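Local coordinates for protein alpha-L-arabinofuranosidase B (Aspergillus kawachii, PDB 6SXT) that releases terminal non-reducing alpha-L-arabinofuranosyl residues by hydrolysis from arabinan, arabinoxylan and arabinogalactan, with retention of anomeric configuration, at residues His155-Cys160 and Asn284-Thr289. Numbering follows the deposited sequence.
Sequences HYNDAC and NGAQGT. With NAG (2-acetamido-2-deoxy-beta-D-glucopyranose), chain B.
The carbonyl O of Y156 takes two side-chain donors: Q287 NE2, 3.0 Å away and above the carbonyl plane, and the ammonium of K414 from the arabinose-binding domain. Q287 NE2 also gives a hydrogen bond to E418, so its amide ties both catalytic-domain segments to the second domain. H155 has CG anti to the backbone N (chi1 -178°). Its ring lies over G288, whose CA makes a CH-pi contact 3.8 Å from the ring centroid. ND1 of H155 and OG1 of T289 share a 2.7 Å hydrogen bond at the ring edge, while a water joins NE2 to Q287 OE1; F123 stacks on the same ring.

Further along, N157 uses both ends of its amide. N157 ND2 donates to G285 O at 3.0 Å, nearly straight (166°) and close to the amide plane, and N157 OD1 accepts from A159 N, closing an Asx turn. D158 OD2 accepts a hydrogen bond from N2 of a glycan N-acetylglucosamine at 2.8 Å.

G285 N donates a hydrogen bond to C160 O at 3.1 Å. C160 belongs to the cis-peptide-linked vicinal disulfide with C161, which lines the inhibitor pocket; the contact thus joins a loop bordering the GH54 active site to the loop that leads into strand 288-296 in the catalytic beta-sandwich.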
ATOM      1  N   HIS A 155       5.037   5.517  -4.052  1.00 16.00           N
ATOM      2  CA  HIS A 155       3.634   5.057  -4.042  1.00 16.36           C
ATOM      3  C   HIS A 155       2.810   6.037  -3.230  1.00 16.99           C
ATOM      4  O   HIS A 155       2.928   6.028  -2.021  1.00 16.16           O
ATOM      5  CB  HIS A 155       3.531   3.626  -3.470  1.00 15.34           C
ATOM      6  CG  HIS A 155       2.152   3.094  -3.484  1.00 16.32           C
ATOM      7  ND1 HIS A 155       1.699   2.194  -2.543  1.00 15.41           N
ATOM      8  CD2 HIS A 155       1.115   3.307  -4.352  1.00 16.30           C
ATOM      9  CE1 HIS A 155       0.445   1.893  -2.817  1.00 16.20           C
ATOM     10  NE2 HIS A 155       0.035   2.580  -3.932  1.00 15.64           N
ATOM     11  N   TYR A 156       2.055   6.920  -3.873  1.00 15.55           N
ATOM     12  CA  TYR A 156       1.406   8.027  -3.154  1.00 16.34           C
ATOM     13  C   TYR A 156       0.366   8.621  -4.092  1.00 16.58           C
ATOM     14  O   TYR A 156       0.412   8.388  -5.301  1.00 17.04           O
ATOM     15  CB  TYR A 156       2.417   9.087  -2.688  1.00 17.06           C
ATOM     16  CG  TYR A 156       3.071   9.800  -3.835  1.00 17.09           C
ATOM     17  CD1 TYR A 156       2.517  10.964  -4.328  1.00 18.50           C
ATOM     18  CD2 TYR A 156       4.249   9.331  -4.402  1.00 18.43           C
ATOM     19  CE1 TYR A 156       3.085  11.649  -5.405  1.00 20.81           C
ATOM     20  CE2 TYR A 156       4.836  10.013  -5.456  1.00 21.52           C
ATOM     21  CZ  TYR A 156       4.244  11.157  -5.971  1.00 23.80           C
ATOM     22  OH  TYR A 156       4.854  11.802  -7.006  1.00 23.70           O
ATOM     23  N   ASN A 157      -0.484   9.460  -3.530  1.00 16.57           N
ATOM     24  CA  ASN A 157      -1.335  10.351  -4.354  1.00 18.75           C
ATOM     25  C   ASN A 157      -1.510  11.655  -3.593  1.00 18.10           C
ATOM     26  O   ASN A 157      -0.726  11.967  -2.672  1.00 18.41           O
ATOM     27  CB  ASN A 157      -2.586   9.612  -4.812  1.00 18.28           C
ATOM     28  CG  ASN A 157      -3.598   9.343  -3.708  1.00 17.29           C
ATOM     29  OD1 ASN A 157      -3.437   9.854  -2.599  1.00 19.27           O
ATOM     30  ND2 ASN A 157      -4.598   8.531  -4.032  1.00 19.16           N
ATOM     31  N   ASP A 158      -2.517  12.451  -4.009  1.00 19.13           N
ATOM     32  CA  ASP A 158      -2.724  13.803  -3.478  1.00 19.85           C
ATOM     33  C   ASP A 158      -4.051  13.847  -2.737  1.00 20.71           C
ATOM     34  O   ASP A 158      -4.451  14.969  -2.329  1.00 21.77           O
ATOM     35  CB  ASP A 158      -2.648  14.821  -4.627  1.00 21.11           C
ATOM     36  CG  ASP A 158      -3.633  14.561  -5.741  1.00 26.81           C
ATOM     37  OD1 ASP A 158      -4.437  13.660  -5.615  1.00 26.36           O
ATOM     38  OD2 ASP A 158      -3.572  15.320  -6.757  1.00 25.60           O
ATOM     39  N   ALA A 159      -4.652  12.697  -2.437  1.00 20.42           N
ATOM     40  CA  ALA A 159      -5.960  12.619  -1.752  1.00 20.08           C
ATOM     41  C   ALA A 159      -5.748  12.454  -0.259  1.00 21.90           C
ATOM     42  O   ALA A 159      -4.741  11.897   0.167  1.00 21.31           O
ATOM     43  CB  ALA A 159      -6.762  11.518  -2.323  1.00 21.60           C
ATOM     44  N   CYS A 160      -6.669  12.920   0.563  1.00 18.82           N
ATOM     45  CA  CYS A 160      -6.507  12.803   2.018  1.00 19.27           C
ATOM     46  C   CYS A 160      -6.842  11.372   2.432  1.00 19.23           C
ATOM     47  O   CYS A 160      -7.894  10.863   2.042  1.00 20.18           O
ATOM     48  CB  CYS A 160      -7.422  13.753   2.752  1.00 21.50           C
ATOM     49  SG  CYS A 160      -7.136  13.726   4.522  1.00 23.37           S
ATOM     50  N   ASN A 284     -10.310   8.408   3.223  1.00 19.17           N
ATOM     51  CA  ASN A 284      -9.761   7.135   2.682  1.00 18.01           C
ATOM     52  C   ASN A 284      -9.469   7.214   1.186  1.00 18.03           C
ATOM     53  O   ASN A 284      -9.679   6.224   0.505  1.00 20.27           O
ATOM     54  CB  ASN A 284     -10.595   5.940   3.119  1.00 19.17           C
ATOM     55  CG  ASN A 284     -12.055   5.858   2.662  1.00 22.25           C
ATOM     56  OD1 ASN A 284     -12.383   5.164   1.664  1.00 26.13           O
ATOM     57  ND2 ASN A 284     -12.930   6.456   3.433  1.00 22.83           N
ATOM     58  N   GLY A 285      -9.023   8.354   0.693  1.00 17.77           N
ATOM     59  CA  GLY A 285      -8.698   8.502  -0.731  1.00 18.11           C
ATOM     60  C   GLY A 285      -7.240   8.230  -1.074  1.00 17.29           C
ATOM     61  O   GLY A 285      -6.926   8.132  -2.261  1.00 18.63           O
ATOM     62  N   ALA A 286      -6.380   8.116  -0.054  1.00 17.02           N
ATOM     63  CA  ALA A 286      -4.921   8.080  -0.279  1.00 17.59           C
ATOM     64  C   ALA A 286      -4.447   6.665  -0.600  1.00 17.20           C
ATOM     65  O   ALA A 286      -5.128   5.653  -0.347  1.00 17.90           O
ATOM     66  CB  ALA A 286      -4.186   8.648   0.909  1.00 16.86           C
ATOM     67  N   GLN A 287      -3.235   6.615  -1.121  1.00 16.05           N
ATOM     68  CA  GLN A 287      -2.530   5.353  -1.326  1.00 15.82           C
ATOM     69  C   GLN A 287      -1.105   5.505  -0.813  1.00 16.17           C
ATOM     70  O   GLN A 287      -0.564   6.607  -0.775  1.00 15.65           O
ATOM     71  CB  GLN A 287      -2.587   4.906  -2.794  1.00 16.06           C
ATOM     72  CG  GLN A 287      -1.846   5.831  -3.733  1.00 16.02           C
ATOM     73  CD  GLN A 287      -2.094   5.540  -5.197  1.00 16.10           C
ATOM     74  OE1 GLN A 287      -3.048   4.811  -5.525  1.00 17.84           O
ATOM     75  NE2 GLN A 287      -1.236   6.056  -6.089  1.00 17.64           N
ATOM     76  N   GLY A 288      -0.470   4.358  -0.524  1.00 16.05           N
ATOM     77  CA  GLY A 288       0.912   4.330  -0.018  1.00 15.83           C
ATOM     78  C   GLY A 288       1.267   2.943   0.425  1.00 14.71           C
ATOM     79  O   GLY A 288       0.427   2.060   0.395  1.00 14.49           O
ATOM     80  N   THR A 289       2.527   2.760   0.767  1.00 15.02           N
ATOM     81  CA  THR A 289       3.003   1.471   1.227  1.00 13.20           C
ATOM     82  C   THR A 289       3.762   1.648   2.531  1.00 14.10           C
ATOM     83  O   THR A 289       4.675   2.490   2.588  1.00 14.55           O
ATOM     84  CB  THR A 289       3.957   0.809   0.223  1.00 15.29           C
ATOM     85  OG1 THR A 289       3.261   0.595  -1.004  1.00 15.71           O
ATOM     86  CG2 THR A 289       4.482  -0.523   0.709  1.00 15.08           C
TER
HETATM   87  C1  NAG B   1       0.199  15.212  -7.519  1.00 21.02           C
HETATM   88  C2  NAG B   1      -0.476  16.501  -8.073  1.00 22.85           C
HETATM   89  C3  NAG B   1      -1.190  16.179  -9.393  1.00 27.37           C
HETATM   90  C4  NAG B   1      -0.238  15.556 -10.385  1.00 27.03           C
HETATM   91  C5  NAG B   1       0.415  14.339  -9.651  1.00 25.69           C
HETATM   92  C6  NAG B   1       1.370  13.607 -10.543  1.00 26.28           C
HETATM   93  C7  NAG B   1      -1.358  18.303  -6.650  1.00 26.52           C
HETATM   94  C8  NAG B   1      -2.429  18.614  -5.696  1.00 26.79           C
HETATM   95  N2  NAG B   1      -1.424  17.062  -7.138  1.00 23.09           N
HETATM   96  O3  NAG B   1      -1.648  17.498  -9.878  1.00 28.33           O
HETATM   97  O4  NAG B   1      -0.921  14.964 -11.487  1.00 31.55           O
HETATM   98  O5  NAG B   1       1.146  14.776  -8.521  1.00 23.29           O
HETATM   99  O6  NAG B   1       2.401  14.443 -11.025  1.00 30.05           O
HETATM  100  O7  NAG B   1      -0.441  19.108  -6.894  1.00 30.76           O
HETATM  101  O   HOH W   1       4.117   5.164   0.616  1.00 16.70           O
HETATM  102  O   HOH W   2      -2.385   2.150  -5.057  1.00 17.14           O
HETATM  103  O   HOH W   3      -0.269   9.406  -0.530  1.00 17.28           O